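Local coordinates for 11S globulin isoform 1 (Cocos nucifera, PDB 5WPW), which serves as a hexameric seed storage protein of the 11S globulin family, a nutrient reserve in the coconut and a potential food allergen, at the interface of chains A and B and the interface of chains A and C. Coordinates in Å, arbitrary orientation; residue numbers count along the deposited sequence, not the author numbering. Chains: chain A/B/C, 11S globulin isoform 1.

Contact 1: the interface of chains A and B. Residues chain A 83-85, 101, 222-224; chain B 263-265.
Strand 83-85 of chain A pairs with strand 262-264 of chain B through A:Phe83 and B:Phe263, a parallel beta bridge at a two-fold interface that helps hold two subunits of the hexamer together. The backbone N-H of A:Gln84 donates to the carbonyl oxygen of B:Phe263, N to O 3.1 Å. Beside this bond the two phenylalanines cross obliquely rather than stack. The B:Phe263 methylene carbon CB sits over the centre of the A:Phe83 ring, 3.7 Å from its centroid, a CH-pi contact. At the rim of that same ring, in its plane, lies the carbonyl oxygen of A:Leu222. B:Phe263 has CG anti to its backbone N (chi1 176°), which carries its own ring past A:Phe83 to the loop at A:Leu222-A:Pro224. There A:Pro224 approaches one face with CG, 3.8 Å from the ring centroid and offset toward the rim, while the opposite face is backed by the nitrogen of B:Pro265 from its own chain. On the A:Pro224 face, near the rim, the carbonyl carbon C of A:Arg223 lies 3.4 Å from CE2 of B:Phe263. Further along, the B:Pro265 ring packs against A:Ser85 and A:Leu222, which lie next to each other on one side of it. Its CG touches the A:Ser85 methylene CB at 3.5 Å, and its CD meets the A:Leu222 methyl CD2 at 3.7 Å.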
loop_
_atom_site.group_PDB
_atom_site.type_symbol
_atom_site.label_atom_id
_atom_site.label_comp_id
_atom_site.label_asym_id
_atom_site.label_seq_id
_atom_site.Cartn_x
_atom_site.Cartn_y
_atom_site.Cartn_z
ATOM N N PHE A 83 24.925 13.074 15.643
ATOM C CA PHE A 83 25.317 13.980 16.720
ATOM C C PHE A 83 26.820 13.810 16.938
ATOM O O PHE A 83 27.269 12.723 17.323
ATOM C CB PHE A 83 24.574 13.679 18.027
ATOM C CG PHE A 83 23.196 14.266 18.121
ATOM C CD1 PHE A 83 22.406 14.448 16.986
ATOM C CD2 PHE A 83 22.676 14.611 19.363
ATOM C CE1 PHE A 83 21.139 14.979 17.090
ATOM C CE2 PHE A 83 21.404 15.146 19.471
ATOM C CZ PHE A 83 20.631 15.327 18.327
ATOM N N GLN A 84 27.592 14.872 16.700
ATOM C CA GLN A 84 29.044 14.722 16.725
ATOM C C GLN A 84 29.697 16.066 17.025
ATOM O O GLN A 84 29.163 17.127 16.694
ATOM C CB GLN A 84 29.589 14.133 15.407
ATOM C CG GLN A 84 28.840 14.543 14.123
ATOM C CD GLN A 84 29.448 13.956 12.831
ATOM O OE1 GLN A 84 29.641 14.679 11.852
ATOM N NE2 GLN A 84 29.725 12.651 12.824
ATOM N N SER A 85 30.870 16.001 17.654
ATOM C CA SER A 85 31.679 17.186 17.914
ATOM C C SER A 85 33.144 16.819 17.758
ATOM O O SER A 85 33.569 15.744 18.193
ATOM C CB SER A 85 31.424 17.769 19.309
ATOM O OG SER A 85 32.027 16.982 20.312
ATOM N N ARG A 101 35.804 14.036 19.705
ATOM C CA ARG A 101 35.489 13.919 21.125
ATOM C C ARG A 101 34.382 12.889 21.393
ATOM O O ARG A 101 34.536 12.003 22.235
ATOM C CB ARG A 101 35.079 15.277 21.697
ATOM C CG ARG A 101 34.572 15.170 23.115
ATOM C CD ARG A 101 34.319 16.514 23.767
ATOM N NE ARG A 101 33.117 17.185 23.275
ATOM C CZ ARG A 101 31.869 16.732 23.402
ATOM N NH1 ARG A 101 31.610 15.567 24.000
ATOM N NH2 ARG A 101 30.867 17.458 22.920
ATOM N N LEU A 222 26.056 14.558 23.784
ATOM C CA LEU A 222 25.829 15.675 22.882
ATOM C C LEU A 222 24.329 15.886 22.715
ATOM O O LEU A 222 23.597 14.948 22.375
ATOM C CB LEU A 222 26.489 15.427 21.531
ATOM C CG LEU A 222 28.022 15.424 21.525
ATOM C CD1 LEU A 222 28.534 14.363 20.572
ATOM C CD2 LEU A 222 28.501 16.774 21.069
ATOM N N ARG A 223 23.869 17.101 22.973
ATOM C CA ARG A 223 22.450 17.406 22.818
ATOM C C ARG A 223 22.228 18.911 22.815
ATOM O O ARG A 223 22.915 19.649 23.540
ATOM C CB ARG A 223 21.636 16.777 23.937
ATOM C CG ARG A 223 22.157 17.143 25.297
ATOM C CD ARG A 223 21.023 17.361 26.238
ATOM N NE ARG A 223 21.467 17.238 27.614
ATOM C CZ ARG A 223 20.638 17.208 28.643
ATOM N NH1 ARG A 223 19.331 17.295 28.418
ATOM N NH2 ARG A 223 21.110 17.091 29.879
ATOM N N PRO A 224 21.286 19.410 22.002
ATOM C CA PRO A 224 20.928 20.829 22.035
ATOM C C PRO A 224 19.951 21.109 23.171
ATOM O O PRO A 224 20.289 21.863 24.083
ATOM C CB PRO A 224 20.275 21.066 20.662
ATOM C CG PRO A 224 20.344 19.742 19.923
ATOM C CD PRO A 224 20.527 18.685 20.971
ATOM N N PHE B 263 23.245 17.418 14.745
ATOM C CA PHE B 263 23.705 18.399 15.735
ATOM C C PHE B 263 25.222 18.376 15.855
ATOM O O PHE B 263 25.807 17.332 16.144
ATOM C CB PHE B 263 23.101 18.123 17.114
ATOM C CG PHE B 263 23.618 19.044 18.222
ATOM C CD1 PHE B 263 23.536 20.427 18.092
ATOM C CD2 PHE B 263 24.169 18.516 19.388
ATOM C CE1 PHE B 263 23.994 21.278 19.125
ATOM C CE2 PHE B 263 24.630 19.352 20.416
ATOM C CZ PHE B 263 24.532 20.735 20.286
ATOM N N ASN B 264 25.848 19.538 15.681
ATOM C CA ASN B 264 27.244 19.740 16.071
ATOM C C ASN B 264 27.288 20.978 16.958
ATOM O O ASN B 264 26.896 22.073 16.502
ATOM C CB ASN B 264 28.146 19.892 14.847
ATOM C CG ASN B 264 29.618 19.950 15.211
ATOM O OD1 ASN B 264 30.011 20.634 16.164
ATOM N ND2 ASN B 264 30.439 19.233 14.458
ATOM N N PRO B 265 27.752 20.865 18.209
ATOM C CA PRO B 265 27.680 22.012 19.138
ATOM C C PRO B 265 28.481 23.227 18.698
ATOM O O PRO B 265 28.195 24.340 19.170
ATOM C CB PRO B 265 28.234 21.436 20.449
ATOM C CG PRO B 265 29.136 20.352 20.019
ATOM C CD PRO B 265 28.472 19.733 18.808
#

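Contact 2: the interface of chains A and B. Residues chain A 264, 377, 409-411; chain B 81, 84, 86, 103.
B:Gln84 and A:Val411 reach toward each other tip to tip. The glutamine CG lies between the backbone N and the carbonyl carbon (chi1 58°), and the chain then runs straight out, which carries the amide to A:Asp409-A:Val411. The amide oxygen OE1 of B:Gln84 accepts the backbone N-H of A:Val411, N to OE1 2.9 Å, the N-H coming in 53° off the amide carbonyl plane, away from the lone-pair directions. The A:Val411 methyl CG1 packs on the amide carbon CD of B:Gln84 at 3.5 Å. At the other end of the amide, NE2 makes a weak hydrogen bond to the carbonyl oxygen of A:Asp409. B:Phe86 lies aslant A:Glu410, its planes 50° from the carboxylate, and CE2 of B:Phe86 meets the methylene CG of A:Glu410 at 3.3 Å. The carbonyl oxygen of A:Asp409 lies at the edge of that ring, in its plane. A:Asn264 crosses B:Phe86 at about a right angle, and a water joins its side-chain oxygen OD1 (2.8 Å) to the backbone N of B:Phe86. A:Lys377 points NZ at the B:Glu103 carboxylate tip to tip, a long salt bridge of 3.7 Å from NZ to OE2. The approach of that OE2 to A:Asp409 O, 3.0 Å between two acceptors, is unfavourable and doubtful, perhaps eased by this ammonium. A second water joins A:Lys377 NZ to B:Glu81. Together these contacts help fasten the two-fold-related subunits within the hexamer.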
loop_
_atom_site.group_PDB
_atom_site.type_symbol
_atom_site.label_atom_id
_atom_site.label_comp_id
_atom_site.label_asym_id
_atom_site.label_seq_id
_atom_site.Cartn_x
_atom_site.Cartn_y
_atom_site.Cartn_z
ATOM N N ASN A 264 -14.720 19.198 26.811
ATOM C CA ASN A 264 -15.874 19.910 27.371
ATOM C C ASN A 264 -15.393 20.604 28.639
ATOM O O ASN A 264 -14.926 19.918 29.572
ATOM C CB ASN A 264 -17.016 18.926 27.644
ATOM C CG ASN A 264 -18.236 19.583 28.258
ATOM O OD1 ASN A 264 -18.124 20.450 29.127
ATOM N ND2 ASN A 264 -19.408 19.156 27.825
ATOM N N LYS A 377 -23.449 11.453 20.490
ATOM C CA LYS A 377 -23.602 11.968 19.134
ATOM C C LYS A 377 -23.112 10.985 18.071
ATOM O O LYS A 377 -23.632 10.982 16.946
ATOM C CB LYS A 377 -22.895 13.321 19.012
ATOM C CG LYS A 377 -21.387 13.283 18.929
ATOM C CD LYS A 377 -20.889 14.435 18.067
ATOM C CE LYS A 377 -21.158 15.777 18.743
ATOM N NZ LYS A 377 -21.413 16.881 17.764
ATOM N N ASP A 409 -26.578 14.902 21.394
ATOM C CA ASP A 409 -25.722 15.991 20.956
ATOM C C ASP A 409 -24.323 15.918 21.544
ATOM O O ASP A 409 -23.466 16.717 21.152
ATOM C CB ASP A 409 -26.334 17.338 21.355
ATOM C CG ASP A 409 -27.278 17.881 20.318
ATOM O OD1 ASP A 409 -27.279 17.363 19.183
ATOM O OD2 ASP A 409 -28.025 18.828 20.640
ATOM N N GLU A 410 -24.076 15.002 22.478
ATOM C CA GLU A 410 -22.897 15.064 23.328
ATOM C C GLU A 410 -21.794 14.133 22.854
ATOM O O GLU A 410 -22.058 12.996 22.465
ATOM C CB GLU A 410 -23.256 14.731 24.775
ATOM C CG GLU A 410 -23.699 15.971 25.522
ATOM C CD GLU A 410 -24.337 15.689 26.854
ATOM O OE1 GLU A 410 -25.566 15.851 26.956
ATOM O OE2 GLU A 410 -23.605 15.343 27.796
ATOM N N VAL A 411 -20.558 14.635 22.919
ATOM C CA VAL A 411 -19.323 13.886 22.711
ATOM C C VAL A 411 -19.152 12.859 23.821
ATOM O O VAL A 411 -20.002 12.742 24.708
ATOM C CB VAL A 411 -18.112 14.840 22.658
ATOM C CG1 VAL A 411 -18.234 15.786 21.503
ATOM C CG2 VAL A 411 -17.985 15.638 23.982
ATOM N N GLU B 81 -18.160 17.641 15.602
ATOM C CA GLU B 81 -17.667 18.651 16.520
ATOM C C GLU B 81 -17.384 17.998 17.866
ATOM O O GLU B 81 -18.298 17.481 18.517
ATOM C CB GLU B 81 -18.703 19.760 16.672
ATOM C CG GLU B 81 -18.635 20.782 15.574
ATOM C CD GLU B 81 -19.393 20.349 14.346
ATOM O OE1 GLU B 81 -20.570 19.941 14.482
ATOM O OE2 GLU B 81 -18.794 20.404 13.245
ATOM N N GLN B 84 -17.151 21.080 22.997
ATOM C CA GLN B 84 -18.511 21.563 23.211
ATOM C C GLN B 84 -18.767 21.895 24.670
ATOM O O GLN B 84 -18.147 21.346 25.590
ATOM C CB GLN B 84 -19.553 20.557 22.717
ATOM C CG GLN B 84 -19.467 19.218 23.357
ATOM C CD GLN B 84 -20.406 18.225 22.718
ATOM O OE1 GLN B 84 -21.086 17.470 23.411
ATOM N NE2 GLN B 84 -20.450 18.215 21.389
ATOM N N PHE B 86 -22.289 23.019 27.239
ATOM C CA PHE B 86 -23.745 23.145 27.338
ATOM C C PHE B 86 -24.180 24.040 28.492
ATOM O O PHE B 86 -25.204 24.722 28.396
ATOM C CB PHE B 86 -24.386 21.768 27.487
ATOM C CG PHE B 86 -24.093 20.855 26.347
ATOM C CD1 PHE B 86 -24.829 20.929 25.177
ATOM C CD2 PHE B 86 -23.054 19.945 26.429
ATOM C CE1 PHE B 86 -24.545 20.099 24.114
ATOM C CE2 PHE B 86 -22.762 19.120 25.374
ATOM C CZ PHE B 86 -23.508 19.191 24.210
ATOM N N GLU B 103 -20.270 24.781 20.219
ATOM C CA GLU B 103 -19.900 23.469 19.700
ATOM C C GLU B 103 -19.108 23.733 18.434
ATOM O O GLU B 103 -19.626 24.368 17.507
ATOM C CB GLU B 103 -21.150 22.632 19.402
ATOM C CG GLU B 103 -20.977 21.142 19.535
ATOM C CD GLU B 103 -22.289 20.389 19.424
ATOM O OE1 GLU B 103 -23.126 20.760 18.575
ATOM O OE2 GLU B 103 -22.494 19.424 20.189
HETATM O O HOH W 1 -20.729 21.577 29.254
HETATM O O HOH W 2 -20.968 17.266 15.095
#

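Contact 3: the interface of chains A and C. Residues chain A 387-388, 391-392; chain C 51, 53, 209, 213-215, 219.
Helix 386-393 of chain A lies against chain C with A:Asn391 facing strand 50-57 (C:Leu51) and the loop residues C:Ala215 and C:Leu219, while C:Arg209 comes in from another loop. The helix surface is pressed onto aliphatic side chains. C:Leu219, with CG anti to its backbone N (chi1 -176°), splits its methyls between neighbouring helix residues: CD1 meets the A:Glu387 methylene CB at 3.6 Å, and CD2 meets the A:Val388 methyl CG2 at 3.8 Å. The C:Leu219 methyl CD1 also runs alongside A:Asn391 and lies 3.4 Å from its amide nitrogen ND2. The methylene CB of A:Asn391 packs on the C:Leu51 methyl CD2 at 3.8 Å, and its amide oxygen OD1 lies 3.6 Å from the C:Ala215 methyl CB. That amide is held by its own helix: ND2 donates to the carbonyl oxygen of A:Glu387 at 2.9 Å, approaching from above the carbonyl plane. Nearby, the C:Leu53 methyl CD2 touches A:Ser392 CA. One face of the C:Arg209 guanidinium is backed by C:Val213 CG1, which may help steady it. Its two terminal nitrogens grip a single acceptor end-on, the A:Asn391 carbonyl oxygen, with NH1 to O 2.8 Å and NH2 to O 3.0 Å, and that oxygen lies in the guanidinium plane.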
loop_
_atom_site.group_PDB
_atom_site.type_symbol
_atom_site.label_atom_id
_atom_site.label_comp_id
_atom_site.label_asym_id
_atom_site.label_seq_id
_atom_site.Cartn_x
_atom_site.Cartn_y
_atom_site.Cartn_z
ATOM N N GLU A 387 -38.001 2.929 15.667
ATOM C CA GLU A 387 -38.887 1.775 15.799
ATOM C C GLU A 387 -38.114 0.500 16.063
ATOM O O GLU A 387 -38.631 -0.404 16.725
ATOM C CB GLU A 387 -39.787 1.618 14.564
ATOM C CG GLU A 387 -40.718 2.826 14.350
ATOM C CD GLU A 387 -42.104 2.474 13.791
ATOM O OE1 GLU A 387 -42.987 3.349 13.868
ATOM O OE2 GLU A 387 -42.316 1.355 13.274
ATOM N N VAL A 388 -36.868 0.413 15.578
ATOM C CA VAL A 388 -35.992 -0.677 15.987
ATOM C C VAL A 388 -35.771 -0.644 17.495
ATOM O O VAL A 388 -35.812 -1.683 18.167
ATOM C CB VAL A 388 -34.660 -0.599 15.212
ATOM C CG1 VAL A 388 -33.618 -1.540 15.825
ATOM C CG2 VAL A 388 -34.890 -0.873 13.727
ATOM N N ASN A 391 -39.157 -1.685 19.355
ATOM C CA ASN A 391 -39.367 -3.126 19.394
ATOM C C ASN A 391 -38.270 -3.856 20.153
ATOM O O ASN A 391 -38.545 -4.902 20.751
ATOM C CB ASN A 391 -39.510 -3.671 17.966
ATOM C CG ASN A 391 -40.854 -3.284 17.313
ATOM O OD1 ASN A 391 -41.881 -3.906 17.581
ATOM N ND2 ASN A 391 -40.835 -2.271 16.440
ATOM N N SER A 392 -37.032 -3.312 20.178
ATOM C CA SER A 392 -35.916 -3.991 20.842
ATOM C C SER A 392 -36.064 -3.986 22.357
ATOM O O SER A 392 -35.778 -4.992 23.023
ATOM C CB SER A 392 -34.579 -3.326 20.470
ATOM O OG SER A 392 -34.341 -3.377 19.059
ATOM N N LEU C 51 -37.833 -9.152 13.725
ATOM C CA LEU C 51 -36.671 -8.276 13.842
ATOM C C LEU C 51 -35.582 -9.010 14.614
ATOM O O LEU C 51 -35.808 -9.449 15.747
ATOM C CB LEU C 51 -37.057 -6.968 14.547
ATOM C CG LEU C 51 -35.946 -6.056 15.074
ATOM C CD1 LEU C 51 -35.263 -5.344 13.896
ATOM C CD2 LEU C 51 -36.530 -5.067 16.057
ATOM N N LEU C 53 -32.615 -8.522 16.818
ATOM C CA LEU C 53 -32.229 -7.407 17.669
ATOM C C LEU C 53 -30.769 -7.010 17.447
ATOM O O LEU C 53 -29.932 -7.852 17.114
ATOM C CB LEU C 53 -32.425 -7.767 19.140
ATOM C CG LEU C 53 -33.863 -8.202 19.429
ATOM C CD1 LEU C 53 -33.983 -8.641 20.856
ATOM C CD2 LEU C 53 -34.789 -7.057 19.061
ATOM N N ARG C 209 -38.742 -13.114 24.555
ATOM C CA ARG C 209 -38.842 -13.242 23.108
ATOM C C ARG C 209 -37.591 -13.831 22.456
ATOM O O ARG C 209 -37.690 -14.387 21.358
ATOM C CB ARG C 209 -39.145 -11.879 22.486
ATOM C CG ARG C 209 -40.349 -11.162 23.091
ATOM C CD ARG C 209 -40.485 -9.742 22.543
ATOM N NE ARG C 209 -39.394 -8.874 22.982
ATOM C CZ ARG C 209 -39.101 -7.709 22.413
ATOM N NH1 ARG C 209 -39.822 -7.277 21.389
ATOM N NH2 ARG C 209 -38.092 -6.971 22.870
ATOM N N VAL C 213 -37.653 -11.096 17.387
ATOM C CA VAL C 213 -38.902 -10.689 18.033
ATOM C C VAL C 213 -39.902 -10.215 16.986
ATOM O O VAL C 213 -39.526 -9.789 15.888
ATOM C CB VAL C 213 -38.645 -9.594 19.098
ATOM C CG1 VAL C 213 -37.499 -10.009 19.987
ATOM C CG2 VAL C 213 -38.398 -8.202 18.451
ATOM N N ARG C 214 -41.194 -10.288 17.326
ATOM C CA ARG C 214 -42.247 -9.918 16.389
ATOM C C ARG C 214 -42.545 -8.427 16.502
ATOM O O ARG C 214 -42.744 -7.908 17.607
ATOM C CB ARG C 214 -43.515 -10.744 16.649
ATOM C CG ARG C 214 -44.585 -10.671 15.551
ATOM C CD ARG C 214 -44.350 -11.652 14.370
ATOM N NE ARG C 214 -44.262 -13.063 14.773
ATOM C CZ ARG C 214 -44.298 -14.101 13.934
ATOM N NH1 ARG C 214 -44.436 -13.908 12.620
ATOM N NH2 ARG C 214 -44.201 -15.340 14.412
ATOM N N ALA C 215 -42.540 -7.735 15.368
ATOM C CA ALA C 215 -43.058 -6.369 15.293
ATOM C C ALA C 215 -44.491 -6.474 14.774
ATOM O O ALA C 215 -44.711 -6.633 13.573
ATOM C CB ALA C 215 -42.201 -5.492 14.387
ATOM N N LEU C 219 -42.567 -2.742 11.016
ATOM C CA LEU C 219 -41.470 -1.881 11.427
ATOM C C LEU C 219 -41.334 -0.805 10.370
ATOM O O LEU C 219 -41.007 -1.103 9.221
ATOM C CB LEU C 219 -40.175 -2.671 11.579
ATOM C CG LEU C 219 -38.991 -1.866 12.105
ATOM C CD1 LEU C 219 -39.100 -1.798 13.601
ATOM C CD2 LEU C 219 -37.665 -2.503 11.681
#

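Contact 4: the interface of chains A and C. Residues chain A 382-385, 404; chain C 102-105, 125.
A:Pro385 wedges between C:His104 and C:Trp125 in an interface between two copies of a cupin-family 11S globulin, joining the A:Arg382-A:Pro385 loop to the strand 102-104 region and helping to build the hexamer. CG of A:Pro385 sits over the centre of the C:His104 imidazole, 3.7 Å from its centroid, the two side chains crossing at about a right angle. On the other flank A:Pro385 and C:Trp125 meet tip to tip, the proline CD 3.6 Å from CZ2 of the indole. A hydrogen bond from ND1 of C:His104 to the C:Gln105 carbonyl oxygen, within chain C, probably helps set the imidazole's rotation. The A:Gly383 carbonyl oxygen accepts the backbone N-H of C:Gln105, N to O 2.8 Å. A water links that same oxygen to the indole NE1 of C:Trp125. A:Lys404 has CG anti to its backbone N (chi1 171°) and is extended beyond CG, which brings its ammonium NZ to two carbonyl oxygens, A:Met384 O at 2.6 Å in its own chain and C:Glu103 O at 2.7 Å across the contact. A looser salt bridge, 3.5 Å long, runs from this NZ to the carboxylate OD1 of C:Asp102. OE1 of C:Glu103 lies at the edge of the A:Arg382 guanidinium, in its plane, while the carboxylate as a whole is turned 50° from it; OE1 pairs with NH2 as a salt bridge with no hydrogen bond, since the N-H points elsewhere.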
loop_
_atom_site.group_PDB
_atom_site.type_symbol
_atom_site.label_atom_id
_atom_site.label_comp_id
_atom_site.label_asym_id
_atom_site.label_seq_id
_atom_site.Cartn_x
_atom_site.Cartn_y
_atom_site.Cartn_z
ATOM N N ARG A 382 -27.896 6.075 18.620
ATOM C CA ARG A 382 -28.356 7.208 17.831
ATOM C C ARG A 382 -28.459 6.868 16.352
ATOM O O ARG A 382 -29.172 7.557 15.617
ATOM C CB ARG A 382 -27.445 8.417 18.007
ATOM C CG ARG A 382 -28.205 9.703 17.684
ATOM C CD ARG A 382 -27.597 10.920 18.292
ATOM N NE ARG A 382 -26.507 11.448 17.476
ATOM C CZ ARG A 382 -26.671 12.194 16.387
ATOM N NH1 ARG A 382 -25.609 12.623 15.714
ATOM N NH2 ARG A 382 -27.892 12.507 15.966
ATOM N N GLY A 383 -27.770 5.817 15.903
ATOM C CA GLY A 383 -27.818 5.468 14.504
ATOM C C GLY A 383 -28.951 4.565 14.114
ATOM O O GLY A 383 -29.122 4.297 12.924
ATOM N N MET A 384 -29.709 4.079 15.080
ATOM C CA MET A 384 -30.754 3.095 14.858
ATOM C C MET A 384 -32.118 3.766 14.756
ATOM O O MET A 384 -32.384 4.762 15.442
ATOM C CB MET A 384 -30.768 2.073 15.998
ATOM C CG MET A 384 -29.756 0.935 15.775
ATOM S SD MET A 384 -29.697 -0.128 17.212
ATOM C CE MET A 384 -27.939 -0.601 17.069
ATOM N N PRO A 385 -32.990 3.255 13.887
ATOM C CA PRO A 385 -34.341 3.826 13.776
ATOM C C PRO A 385 -35.096 3.731 15.096
ATOM O O PRO A 385 -35.006 2.731 15.814
ATOM C CB PRO A 385 -34.999 2.967 12.693
ATOM C CG PRO A 385 -33.829 2.403 11.887
ATOM C CD PRO A 385 -32.742 2.191 12.893
ATOM N N LYS A 404 -32.619 7.886 22.908
ATOM C CA LYS A 404 -31.834 8.202 21.723
ATOM C C LYS A 404 -31.349 9.651 21.692
ATOM O O LYS A 404 -30.206 9.915 21.294
ATOM C CB LYS A 404 -32.669 7.869 20.484
ATOM C CG LYS A 404 -32.126 8.319 19.171
ATOM C CD LYS A 404 -32.775 7.482 18.068
ATOM C CE LYS A 404 -32.459 8.033 16.701
ATOM N NZ LYS A 404 -33.115 7.206 15.654
ATOM N N ASP C 102 -37.617 11.260 12.716
ATOM C CA ASP C 102 -36.721 10.113 12.805
ATOM C C ASP C 102 -35.415 10.510 12.126
ATOM O O ASP C 102 -35.412 11.309 11.186
ATOM C CB ASP C 102 -37.360 8.866 12.151
ATOM C CG ASP C 102 -36.797 7.513 12.674
ATOM O OD1 ASP C 102 -35.865 7.492 13.498
ATOM O OD2 ASP C 102 -37.282 6.435 12.208
ATOM N N GLU C 103 -34.302 10.015 12.650
ATOM C CA GLU C 103 -33.057 10.077 11.899
ATOM C C GLU C 103 -32.225 8.880 12.317
ATOM O O GLU C 103 -32.202 8.500 13.493
ATOM C CB GLU C 103 -32.296 11.393 12.125
ATOM C CG GLU C 103 -31.425 11.403 13.351
ATOM C CD GLU C 103 -30.423 12.539 13.365
ATOM O OE1 GLU C 103 -29.863 12.802 14.452
ATOM O OE2 GLU C 103 -30.204 13.168 12.302
ATOM N N HIS C 104 -31.573 8.266 11.347
ATOM C CA HIS C 104 -30.767 7.094 11.634
ATOM C C HIS C 104 -29.790 6.911 10.487
ATOM O O HIS C 104 -29.799 7.668 9.508
ATOM C CB HIS C 104 -31.651 5.861 11.841
ATOM C CG HIS C 104 -32.604 5.601 10.714
ATOM N ND1 HIS C 104 -32.248 4.907 9.580
ATOM C CD2 HIS C 104 -33.911 5.930 10.559
ATOM C CE1 HIS C 104 -33.283 4.839 8.764
ATOM N NE2 HIS C 104 -34.309 5.444 9.340
ATOM N N GLN C 105 -28.938 5.900 10.618
ATOM C CA GLN C 105 -28.022 5.626 9.531
ATOM C C GLN C 105 -28.746 4.891 8.412
ATOM O O GLN C 105 -29.891 4.437 8.559
ATOM C CB GLN C 105 -26.810 4.833 10.011
ATOM C CG GLN C 105 -25.834 5.700 10.783
ATOM C CD GLN C 105 -24.522 4.994 11.031
ATOM O OE1 GLN C 105 -24.141 4.089 10.276
ATOM N NE2 GLN C 105 -23.811 5.411 12.073
ATOM N N TRP C 125 -28.494 -5.165 12.731
ATOM C CA TRP C 125 -29.859 -5.660 12.926
ATOM C C TRP C 125 -30.491 -5.961 11.566
ATOM O O TRP C 125 -30.048 -5.463 10.525
ATOM C CB TRP C 125 -30.717 -4.655 13.747
ATOM C CG TRP C 125 -30.843 -3.288 13.138
ATOM C CD1 TRP C 125 -30.075 -2.187 13.433
ATOM C CD2 TRP C 125 -31.796 -2.861 12.163
ATOM N NE1 TRP C 125 -30.485 -1.113 12.686
ATOM C CE2 TRP C 125 -31.533 -1.502 11.890
ATOM C CE3 TRP C 125 -32.838 -3.504 11.472
ATOM C CZ2 TRP C 125 -32.271 -0.767 10.967
ATOM C CZ3 TRP C 125 -33.575 -2.772 10.548
ATOM C CH2 TRP C 125 -33.286 -1.418 10.301
HETATM O O HOH W 3 -29.303 1.534 11.720
#

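Contacts 1 and 2 lie on the two-fold A-B interface, their C-alpha centres about 48 Å apart. Both use Gln84 and Asn264 with the chains exchanged, so each subunit gives strand 83-85 at one end and strand 262-264 at the other. Contacts 3 and 4, about 14 Å apart, belong to the A-C interface, which is not an exact two-fold; there chain A offers helix 386-393, the loop just before it and, in contact 4, helix 397-405. Contact 4 is about 18 Å from contact 2, and both draw on Glu103 of the partner chain. Chain A thus bridges B and C through different surfaces, in keeping with its place between two neighbours in the hexamer.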